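Local coordinates for putative sensory box/GGDEF family protein (Vibrio parahaemolyticus, PDB 3LID) that probably makes the second messenger cyclic di-GMP from two GTP molecules in response to signals sensed by its extracellular PDC-fold domain, the part in this crystal, at residues Q76-S88 with R164-L177. Numbering follows the deposited sequence.
With PO4 (phosphate ion), chain C.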
ATOM      1  N   GLN A  76     -14.347   4.494   1.399  1.00 15.57           N
ATOM      2  CA  GLN A  76     -13.180   4.144   0.578  1.00 15.75           C
ATOM      3  C   GLN A  76     -12.413   2.889   1.059  1.00 14.96           C
ATOM      4  O   GLN A  76     -11.754   2.260   0.234  1.00 15.83           O
ATOM      5  CB  GLN A  76     -12.217   5.350   0.493  1.00 15.85           C
ATOM      6  CG  GLN A  76     -12.806   6.470  -0.340  1.00 18.33           C
ATOM      7  CD  GLN A  76     -12.927   6.047  -1.808  1.00 18.12           C
ATOM      8  OE1 GLN A  76     -14.046   5.887  -2.348  1.00 25.12           O
ATOM      9  NE2 GLN A  76     -11.841   5.781  -2.401  1.00 16.77           N
ATOM     10  N   LYS A  77     -12.405   2.652   2.374  1.00 15.28           N
ATOM     11  CA  LYS A  77     -11.854   1.468   3.094  1.00 15.06           C
ATOM     12  C   LYS A  77     -10.301   1.382   3.097  1.00 14.40           C
ATOM     13  O   LYS A  77      -9.749   0.758   4.013  1.00 16.59           O
ATOM     14  CB  LYS A  77     -12.427   0.130   2.584  1.00 15.01           C
ATOM     15  CG  LYS A  77     -13.950   0.199   2.651  1.00 17.88           C
ATOM     16  CD  LYS A  77     -14.497  -1.130   2.089  1.00 24.94           C
ATOM     17  CE  LYS A  77     -15.952  -0.989   1.794  1.00 34.91           C
ATOM     18  NZ  LYS A  77     -16.681  -1.092   3.032  1.00 43.26           N
ATOM     19  N   LEU A  78      -9.635   1.990   2.113  1.00 14.40           N
ATOM     20  CA  LEU A  78      -8.216   1.783   1.984  1.00 15.51           C
ATOM     21  C   LEU A  78      -7.355   2.771   2.790  1.00 16.23           C
ATOM     22  O   LEU A  78      -6.120   2.640   2.782  1.00 17.74           O
ATOM     23  CB  LEU A  78      -7.751   1.832   0.501  1.00 16.57           C
ATOM     24  CG  LEU A  78      -8.162   3.099  -0.279  1.00 18.69           C
ATOM     25  CD1 LEU A  78      -7.117   4.092  -0.036  1.00 27.19           C
ATOM     26  CD2 LEU A  78      -8.210   2.799  -1.831  1.00 25.98           C
ATOM     27  N   TYR A  79      -8.004   3.714   3.448  1.00 15.86           N
ATOM     28  CA  TYR A  79      -7.252   4.635   4.374  1.00 16.22           C
ATOM     29  C   TYR A  79      -7.338   4.173   5.810  1.00 16.08           C
ATOM     30  O   TYR A  79      -8.437   4.028   6.336  1.00 18.93           O
ATOM     31  CB  TYR A  79      -7.758   6.079   4.275  1.00 16.02           C
ATOM     32  CG  TYR A  79      -7.719   6.591   2.876  1.00 15.36           C
ATOM     33  CD1 TYR A  79      -6.516   6.950   2.293  1.00 15.05           C
ATOM     34  CD2 TYR A  79      -8.905   6.660   2.089  1.00 15.73           C
ATOM     35  CE1 TYR A  79      -6.451   7.408   0.981  1.00 15.37           C
ATOM     36  CE2 TYR A  79      -8.839   7.134   0.780  1.00 16.94           C
ATOM     37  CZ  TYR A  79      -7.611   7.440   0.221  1.00 17.65           C
ATOM     38  OH  TYR A  79      -7.540   7.891  -1.079  1.00 17.86           O
ATOM     39  N   LYS A  80      -6.184   3.872   6.403  1.00 14.93           N
ATOM     40  CA  LYS A  80      -6.115   3.479   7.790  1.00 16.96           C
ATOM     41  C   LYS A  80      -6.187   4.744   8.716  1.00 15.14           C
ATOM     42  O   LYS A  80      -6.711   4.682   9.806  1.00 16.21           O
ATOM     43  CB  LYS A  80      -4.834   2.689   7.993  1.00 18.94           C
ATOM     44  CG  LYS A  80      -4.802   2.100   9.395  1.00 27.93           C
ATOM     45  CD  LYS A  80      -3.988   0.812   9.396  1.00 35.55           C
ATOM     46  CE  LYS A  80      -4.052   0.143  10.741  1.00 43.50           C
ATOM     47  NZ  LYS A  80      -3.300   0.969  11.731  1.00 44.85           N
ATOM     48  N   GLN A  81      -5.735   5.871   8.209  1.00 13.26           N
ATOM     49  CA  GLN A  81      -5.881   7.134   8.927  1.00 13.72           C
ATOM     50  C   GLN A  81      -6.015   8.232   7.948  1.00 12.81           C
ATOM     51  O   GLN A  81      -5.509   8.139   6.859  1.00 14.40           O
ATOM     52  CB  GLN A  81      -4.551   7.483   9.712  1.00 14.41           C
ATOM     53  CG  GLN A  81      -4.205   6.424  10.752  1.00 19.35           C
ATOM     54  CD  GLN A  81      -2.942   6.843  11.507  1.00 23.50           C
ATOM     55  OE1 GLN A  81      -1.812   6.361  11.239  1.00 23.30           O
ATOM     56  NE2 GLN A  81      -3.123   7.794  12.404  1.00 17.68           N
ATOM     57  N   ILE A  82      -6.680   9.323   8.370  1.00 12.81           N
ATOM     58  CA  ILE A  82      -6.792  10.536   7.597  1.00 13.04           C
ATOM     59  C   ILE A  82      -6.556  11.639   8.642  1.00 14.15           C
ATOM     60  O   ILE A  82      -7.255  11.664   9.666  1.00 14.30           O
ATOM     61  CB  ILE A  82      -8.185  10.724   6.995  1.00 14.53           C
ATOM     62  CG1 ILE A  82      -8.441   9.528   6.019  1.00 13.06           C
ATOM     63  CG2 ILE A  82      -8.258  12.105   6.217  1.00 13.32           C
ATOM     64  CD1 ILE A  82      -9.897   9.592   5.463  1.00 15.57           C
ATOM     65  N   ARG A  83      -5.528  12.457   8.410  1.00 13.61           N
ATOM     66  CA  ARG A  83      -5.114  13.418   9.421  1.00 12.60           C
ATOM     67  C   ARG A  83      -4.851  14.774   8.835  1.00 12.96           C
ATOM     68  O   ARG A  83      -4.508  14.964   7.661  1.00 12.51           O
ATOM     69  CB  ARG A  83      -3.790  12.979   9.984  1.00 12.83           C
ATOM     70  CG  ARG A  83      -3.949  11.736  10.919  1.00 12.07           C
ATOM     71  CD  ARG A  83      -2.576  11.267  11.498  1.00 15.27           C
ATOM     72  NE  ARG A  83      -1.787  10.685  10.380  1.00 15.25           N
ATOM     73  CZ  ARG A  83      -0.544  10.209  10.544  1.00 17.01           C
ATOM     74  NH1 ARG A  83       0.066  10.274  11.766  1.00 15.50           N
ATOM     75  NH2 ARG A  83       0.090   9.624   9.515  1.00 13.59           N
ATOM     76  N   PHE A  84      -4.952  15.768   9.721  1.00 13.78           N
ATOM     77  CA  PHE A  84      -4.443  17.085   9.388  1.00 13.63           C
ATOM     78  C   PHE A  84      -3.390  17.393  10.472  1.00 15.09           C
ATOM     79  O   PHE A  84      -3.650  17.231  11.680  1.00 14.96           O
ATOM     80  CB  PHE A  84      -5.546  18.172   9.451  1.00 14.19           C
ATOM     81  CG  PHE A  84      -5.041  19.499   8.988  1.00 14.99           C
ATOM     82  CD1 PHE A  84      -4.860  19.742   7.625  1.00 17.26           C
ATOM     83  CD2 PHE A  84      -4.594  20.450   9.941  1.00 17.91           C
ATOM     84  CE1 PHE A  84      -4.339  20.932   7.175  1.00 22.10           C
ATOM     85  CE2 PHE A  84      -4.025  21.730   9.478  1.00 17.58           C
ATOM     86  CZ  PHE A  84      -3.940  21.928   8.081  1.00 16.98           C
ATOM     87  N   LEU A  85      -2.167  17.723  10.030  1.00 13.99           N
ATOM     88  CA  LEU A  85      -1.061  18.153  10.925  1.00 13.73           C
ATOM     89  C   LEU A  85      -0.881  19.651  10.728  1.00 14.04           C
ATOM     90  O   LEU A  85      -0.950  20.173   9.624  1.00 14.94           O
ATOM     91  CB  LEU A  85       0.287  17.438  10.545  1.00 14.64           C
ATOM     92  CG  LEU A  85       0.430  15.987  11.060  1.00 15.69           C
ATOM     93  CD1 LEU A  85      -0.676  15.047  10.573  1.00 16.14           C
ATOM     94  CD2 LEU A  85       1.827  15.461  10.442  1.00 16.48           C
ATOM     95  N   ASP A  86      -0.595  20.349  11.828  1.00 15.04           N
ATOM     96  CA  ASP A  86      -0.358  21.787  11.624  1.00 15.15           C
ATOM     97  C   ASP A  86       1.052  22.029  11.112  1.00 15.46           C
ATOM     98  O   ASP A  86       1.822  21.050  10.885  1.00 17.65           O
ATOM     99  CB  ASP A  86      -0.687  22.516  12.932  1.00 15.95           C
ATOM    100  CG  ASP A  86       0.289  22.231  14.080  1.00 19.03           C
ATOM    101  OD1 ASP A  86       1.418  21.656  13.954  1.00 19.81           O
ATOM    102  OD2 ASP A  86      -0.114  22.595  15.247  1.00 24.32           O
ATOM    103  N   THR A  87       1.427  23.315  10.966  1.00 17.59           N
ATOM    104  CA  THR A  87       2.746  23.553  10.363  1.00 18.37           C
ATOM    105  C   THR A  87       3.892  23.094  11.231  1.00 18.62           C
ATOM    106  O   THR A  87       4.974  22.856  10.733  1.00 20.63           O
ATOM    107  CB  THR A  87       2.968  25.043   9.986  1.00 19.69           C
ATOM    108  OG1 THR A  87       2.805  25.817  11.187  1.00 21.06           O
ATOM    109  CG2 THR A  87       1.953  25.472   8.962  1.00 21.32           C
ATOM    110  N   SER A  88       3.678  22.914  12.527  1.00 19.95           N
ATOM    111  CA  SER A  88       4.735  22.405  13.396  1.00 22.02           C
ATOM    112  C   SER A  88       4.861  20.893  13.391  1.00 21.76           C
ATOM    113  O   SER A  88       5.788  20.325  14.001  1.00 21.60           O
ATOM    114  CB  SER A  88       4.533  22.934  14.850  1.00 23.34           C
ATOM    115  OG  SER A  88       3.438  22.230  15.457  1.00 27.69           O
ATOM    116  N   ARG A 164       0.413  28.759   4.428  1.00 17.79           N
ATOM    117  CA  ARG A 164       0.308  27.326   4.772  1.00 18.37           C
ATOM    118  C   ARG A 164      -0.279  27.164   6.166  1.00 18.38           C
ATOM    119  O   ARG A 164       0.169  27.817   7.151  1.00 18.24           O
ATOM    120  CB  ARG A 164       1.699  26.693   4.723  1.00 17.14           C
ATOM    121  CG  ARG A 164       1.562  25.140   4.850  1.00 18.43           C
ATOM    122  CD  ARG A 164       2.960  24.503   4.602  1.00 17.44           C
ATOM    123  NE  ARG A 164       3.214  24.686   3.168  1.00 16.51           N
ATOM    124  CZ  ARG A 164       4.239  24.140   2.533  1.00 18.10           C
ATOM    125  NH1 ARG A 164       5.074  23.340   3.162  1.00 18.32           N
ATOM    126  NH2 ARG A 164       4.363  24.339   1.216  1.00 20.12           N
ATOM    127  N   GLN A 165      -1.321  26.328   6.269  1.00 17.14           N
ATOM    128  CA  GLN A 165      -1.972  25.996   7.554  1.00 17.85           C
ATOM    129  C   GLN A 165      -1.498  24.675   8.168  1.00 17.53           C
ATOM    130  O   GLN A 165      -1.635  24.430   9.367  1.00 16.60           O
ATOM    131  CB  GLN A 165      -3.498  25.925   7.355  1.00 19.74           C
ATOM    132  CG  GLN A 165      -4.047  27.285   6.804  1.00 21.28           C
ATOM    133  CD  GLN A 165      -3.720  28.449   7.804  1.00 19.67           C
ATOM    134  OE1 GLN A 165      -4.174  28.402   8.945  1.00 24.45           O
ATOM    135  NE2 GLN A 165      -2.992  29.477   7.362  1.00 19.27           N
ATOM    136  N   GLY A 166      -0.945  23.831   7.319  1.00 16.17           N
ATOM    137  CA  GLY A 166      -0.601  22.469   7.790  1.00 14.85           C
ATOM    138  C   GLY A 166      -0.584  21.515   6.577  1.00 14.87           C
ATOM    139  O   GLY A 166      -0.478  21.913   5.443  1.00 15.70           O
ATOM    140  N   TYR A 167      -0.765  20.241   6.909  1.00 14.15           N
ATOM    141  CA  TYR A 167      -0.610  19.177   5.907  1.00 15.06           C
ATOM    142  C   TYR A 167      -1.734  18.213   6.039  1.00 15.72           C
ATOM    143  O   TYR A 167      -2.018  17.727   7.131  1.00 16.31           O
ATOM    144  CB  TYR A 167       0.719  18.417   6.172  1.00 14.99           C
ATOM    145  CG  TYR A 167       1.879  19.397   6.131  1.00 14.36           C
ATOM    146  CD1 TYR A 167       2.535  19.658   4.919  1.00 15.64           C
ATOM    147  CD2 TYR A 167       2.297  20.049   7.285  1.00 17.30           C
ATOM    148  CE1 TYR A 167       3.577  20.627   4.858  1.00 18.45           C
ATOM    149  CE2 TYR A 167       3.314  21.030   7.245  1.00 15.66           C
ATOM    150  CZ  TYR A 167       3.944  21.290   6.007  1.00 18.87           C
ATOM    151  OH  TYR A 167       4.939  22.222   5.964  1.00 19.17           O
ATOM    152  N   LEU A 168      -2.360  17.896   4.907  1.00 14.12           N
ATOM    153  CA  LEU A 168      -3.264  16.733   4.861  1.00 14.16           C
ATOM    154  C   LEU A 168      -2.410  15.489   4.642  1.00 14.20           C
ATOM    155  O   LEU A 168      -1.564  15.490   3.758  1.00 14.29           O
ATOM    156  CB  LEU A 168      -4.191  16.915   3.672  1.00 14.17           C
ATOM    157  CG  LEU A 168      -5.100  15.739   3.387  1.00 16.04           C
ATOM    158  CD1 LEU A 168      -6.134  15.627   4.529  1.00 16.35           C
ATOM    159  CD2 LEU A 168      -5.878  15.964   2.048  1.00 18.13           C
ATOM    160  N   VAL A 169      -2.644  14.438   5.433  1.00 12.77           N
ATOM    161  CA  VAL A 169      -1.878  13.214   5.314  1.00 14.07           C
ATOM    162  C   VAL A 169      -2.858  12.068   5.300  1.00 15.66           C
ATOM    163  O   VAL A 169      -3.714  11.944   6.198  1.00 12.84           O
ATOM    164  CB  VAL A 169      -0.964  13.004   6.543  1.00 14.07           C
ATOM    165  CG1 VAL A 169      -0.167  11.708   6.394  1.00 14.60           C
ATOM    166  CG2 VAL A 169       0.031  14.199   6.672  1.00 13.72           C
ATOM    167  N   LEU A 170      -2.715  11.182   4.300  1.00 14.13           N
ATOM    168  CA  LEU A 170      -3.642  10.046   4.226  1.00 14.23           C
ATOM    169  C   LEU A 170      -2.810   8.777   4.243  1.00 14.39           C
ATOM    170  O   LEU A 170      -1.901   8.666   3.463  1.00 15.18           O
ATOM    171  CB  LEU A 170      -4.400  10.103   2.840  1.00 15.33           C
ATOM    172  CG  LEU A 170      -4.855  11.531   2.447  1.00 16.08           C
ATOM    173  CD1 LEU A 170      -5.404  11.516   1.022  1.00 22.50           C
ATOM    174  CD2 LEU A 170      -5.952  11.911   3.479  1.00 19.51           C
ATOM    175  N   ASN A 171      -3.115   7.842   5.097  1.00 12.69           N
ATOM    176  CA  ASN A 171      -2.303   6.618   5.211  1.00 12.42           C
ATOM    177  C   ASN A 171      -3.051   5.549   4.445  1.00 12.87           C
ATOM    178  O   ASN A 171      -4.007   4.967   4.958  1.00 14.88           O
ATOM    179  CB  ASN A 171      -2.126   6.197   6.678  1.00 15.16           C
ATOM    180  CG  ASN A 171      -1.090   7.015   7.368  1.00 12.86           C
ATOM    181  OD1 ASN A 171      -1.021   8.250   7.156  1.00 14.82           O
ATOM    182  ND2 ASN A 171      -0.240   6.361   8.161  1.00 13.92           N
ATOM    183  N   VAL A 172      -2.511   5.244   3.276  1.00 14.74           N
ATOM    184  CA  VAL A 172      -3.040   4.130   2.433  1.00 14.64           C
ATOM    185  C   VAL A 172      -2.522   2.815   2.999  1.00 14.09           C
ATOM    186  O   VAL A 172      -1.311   2.619   3.216  1.00 14.66           O
ATOM    187  CB  VAL A 172      -2.636   4.347   0.967  1.00 14.38           C
ATOM    188  CG1 VAL A 172      -3.067   3.080   0.139  1.00 14.66           C
ATOM    189  CG2 VAL A 172      -3.257   5.687   0.399  1.00 16.96           C
ATOM    190  N   ASP A 173      -3.444   1.942   3.315  1.00 15.68           N
ATOM    191  CA  ASP A 173      -3.182   0.736   4.105  1.00 15.87           C
ATOM    192  C   ASP A 173      -2.802  -0.425   3.126  1.00 15.71           C
ATOM    193  O   ASP A 173      -3.630  -0.989   2.380  1.00 14.85           O
ATOM    194  CB  ASP A 173      -4.495   0.437   4.803  1.00 16.93           C
ATOM    195  CG  ASP A 173      -4.471  -0.858   5.615  1.00 21.83           C
ATOM    196  OD1 ASP A 173      -3.513  -1.621   5.573  1.00 26.96           O
ATOM    197  OD2 ASP A 173      -5.464  -1.091   6.291  1.00 24.72           O
ATOM    198  N   ILE A 174      -1.494  -0.672   3.025  1.00 15.50           N
ATOM    199  CA  ILE A 174      -1.016  -1.739   2.103  1.00 17.12           C
ATOM    200  C   ILE A 174      -1.483  -3.145   2.505  1.00 17.25           C
ATOM    201  O   ILE A 174      -1.756  -3.996   1.637  1.00 18.03           O
ATOM    202  CB  ILE A 174       0.534  -1.678   2.071  1.00 16.65           C
ATOM    203  CG1 ILE A 174       1.018  -0.310   1.499  1.00 18.24           C
ATOM    204  CG2 ILE A 174       1.143  -2.827   1.226  1.00 18.09           C
ATOM    205  CD1 ILE A 174       0.523   0.005   0.012  1.00 20.44           C
ATOM    206  N   GLU A 175      -1.697  -3.402   3.795  1.00 16.92           N
ATOM    207  CA  GLU A 175      -2.238  -4.699   4.173  1.00 18.62           C
ATOM    208  C   GLU A 175      -3.667  -4.915   3.655  1.00 17.75           C
ATOM    209  O   GLU A 175      -4.023  -5.978   3.181  1.00 17.69           O
ATOM    210  CB  GLU A 175      -2.226  -4.787   5.699  1.00 18.98           C
ATOM    211  CG  GLU A 175      -2.909  -6.071   6.244  1.00 25.59           C
ATOM    212  CD  GLU A 175      -2.879  -6.092   7.779  1.00 36.81           C
ATOM    213  OE1 GLU A 175      -3.257  -5.067   8.385  1.00 35.03           O
ATOM    214  OE2 GLU A 175      -2.455  -7.104   8.369  1.00 35.53           O
ATOM    215  N   TYR A 176      -4.489  -3.877   3.763  1.00 17.06           N
ATOM    216  CA  TYR A 176      -5.840  -3.954   3.219  1.00 16.14           C
ATOM    217  C   TYR A 176      -5.743  -4.183   1.678  1.00 15.90           C
ATOM    218  O   TYR A 176      -6.469  -5.068   1.158  1.00 15.82           O
ATOM    219  CB  TYR A 176      -6.572  -2.609   3.446  1.00 16.84           C
ATOM    220  CG  TYR A 176      -7.858  -2.554   2.726  1.00 16.06           C
ATOM    221  CD1 TYR A 176      -8.985  -3.224   3.245  1.00 18.84           C
ATOM    222  CD2 TYR A 176      -7.956  -1.855   1.488  1.00 17.49           C
ATOM    223  CE1 TYR A 176     -10.186  -3.239   2.544  1.00 20.44           C
ATOM    224  CE2 TYR A 176      -9.180  -1.880   0.764  1.00 17.51           C
ATOM    225  CZ  TYR A 176     -10.244  -2.542   1.309  1.00 18.22           C
ATOM    226  OH  TYR A 176     -11.428  -2.536   0.538  1.00 21.90           O
ATOM    227  N   LEU A 177      -4.953  -3.353   0.986  1.00 15.20           N
ATOM    228  CA  LEU A 177      -4.895  -3.479  -0.462  1.00 16.22           C
ATOM    229  C   LEU A 177      -4.417  -4.900  -0.829  1.00 17.33           C
ATOM    230  O   LEU A 177      -4.916  -5.469  -1.792  1.00 17.12           O
ATOM    231  CB  LEU A 177      -3.960  -2.513  -1.135  1.00 17.13           C
ATOM    232  CG  LEU A 177      -4.563  -1.102  -1.114  1.00 19.38           C
ATOM    233  CD1 LEU A 177      -3.461  -0.147  -1.756  1.00 17.56           C
ATOM    234  CD2 LEU A 177      -5.922  -1.044  -1.870  1.00 19.58           C
TER
HETATM  235  P   PO4 C 321       2.363   7.290  11.097  1.00 15.25           P
HETATM  236  O1  PO4 C 321       1.186   6.649  11.855  1.00 15.66           O
HETATM  237  O2  PO4 C 321       2.598   8.604  11.853  1.00 14.86           O
HETATM  238  O3  PO4 C 321       2.018   7.605   9.670  1.00 15.83           O
HETATM  239  O4  PO4 C 321       3.601   6.404  11.185  1.00 15.42           O
HETATM  240  O   HOH W   1      -7.740   0.451   5.968  1.00 19.83           O
HETATM  241  O   HOH W   2      -3.020   9.902   7.922  1.00 13.56           O
HETATM  242  O   HOH W   3       5.855  23.336   8.086  1.00 23.36           O
HETATM  243  O   HOH W   4      -0.157  25.755  11.865  1.00 29.06           O
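Arg-83 and Val-169 bond to each other twice through their backbones, as do Leu-85 and Tyr-167, joining strands 81-86 and 164-173 as antiparallel neighbours. At the far end Leu-78 O accepts from Asp-173 N (2.8 Å) and Lys-80 N gives its hydrogen to Asn-171 O. Asp-173 also N-caps the helix that follows: Tyr-176 N reaches its OD1 from above the carboxylate plane.

The polar cluster, on the face that carries Arg-83 and Asn-171, centres on Arg-83. Its chain bends at chi3 (-70°), and the guanidinium swings across Asn-171, their planes 73° apart. Arg-83 NH2 gives a bent bond to Asn-171 OD1 (2.9 Å), tilted out of both planes. A water accepts from Arg-83 NE and donates to Val-169 O and Asn-171 OD1, so the guanidinium and the amide are tied by a direct bond and a water bridge. Arg-83 NH1 also salt-bridges Glu-91, and Asn-171 ND2 bonds Glu-138. Phosphate, probably from the crystallisation liquor, is held by Arg-83 NH1 and NH2 and by Asn-171 ND2, the last to O3 at 3.0 Å; Arg-153, Lys-113, Arg-116, Tyr-118 and the backbone N of Arg-139 complete its site.

The other face is apolar. Ile-82 CG2 packs on Leu-170 CD2 (3.6 Å), while the Tyr-79 ring lies beside Leu-170 CB and Val-172 CG2. With CG anti to its own N (chi1 -175°), Phe-84 lays CZ against Gly-166 CA at 3.4 Å, where the second strand has a classic bulge opposite Ile-158.

These are central strands of the membrane-distal sheet in the PDC fold, flanked by strands 91-98 and 150-160. Helix 9-45 covers Tyr-79 and Leu-170, whereas helix 117-124 packs over Leu-85 and Tyr-167 on the phosphate-binding face.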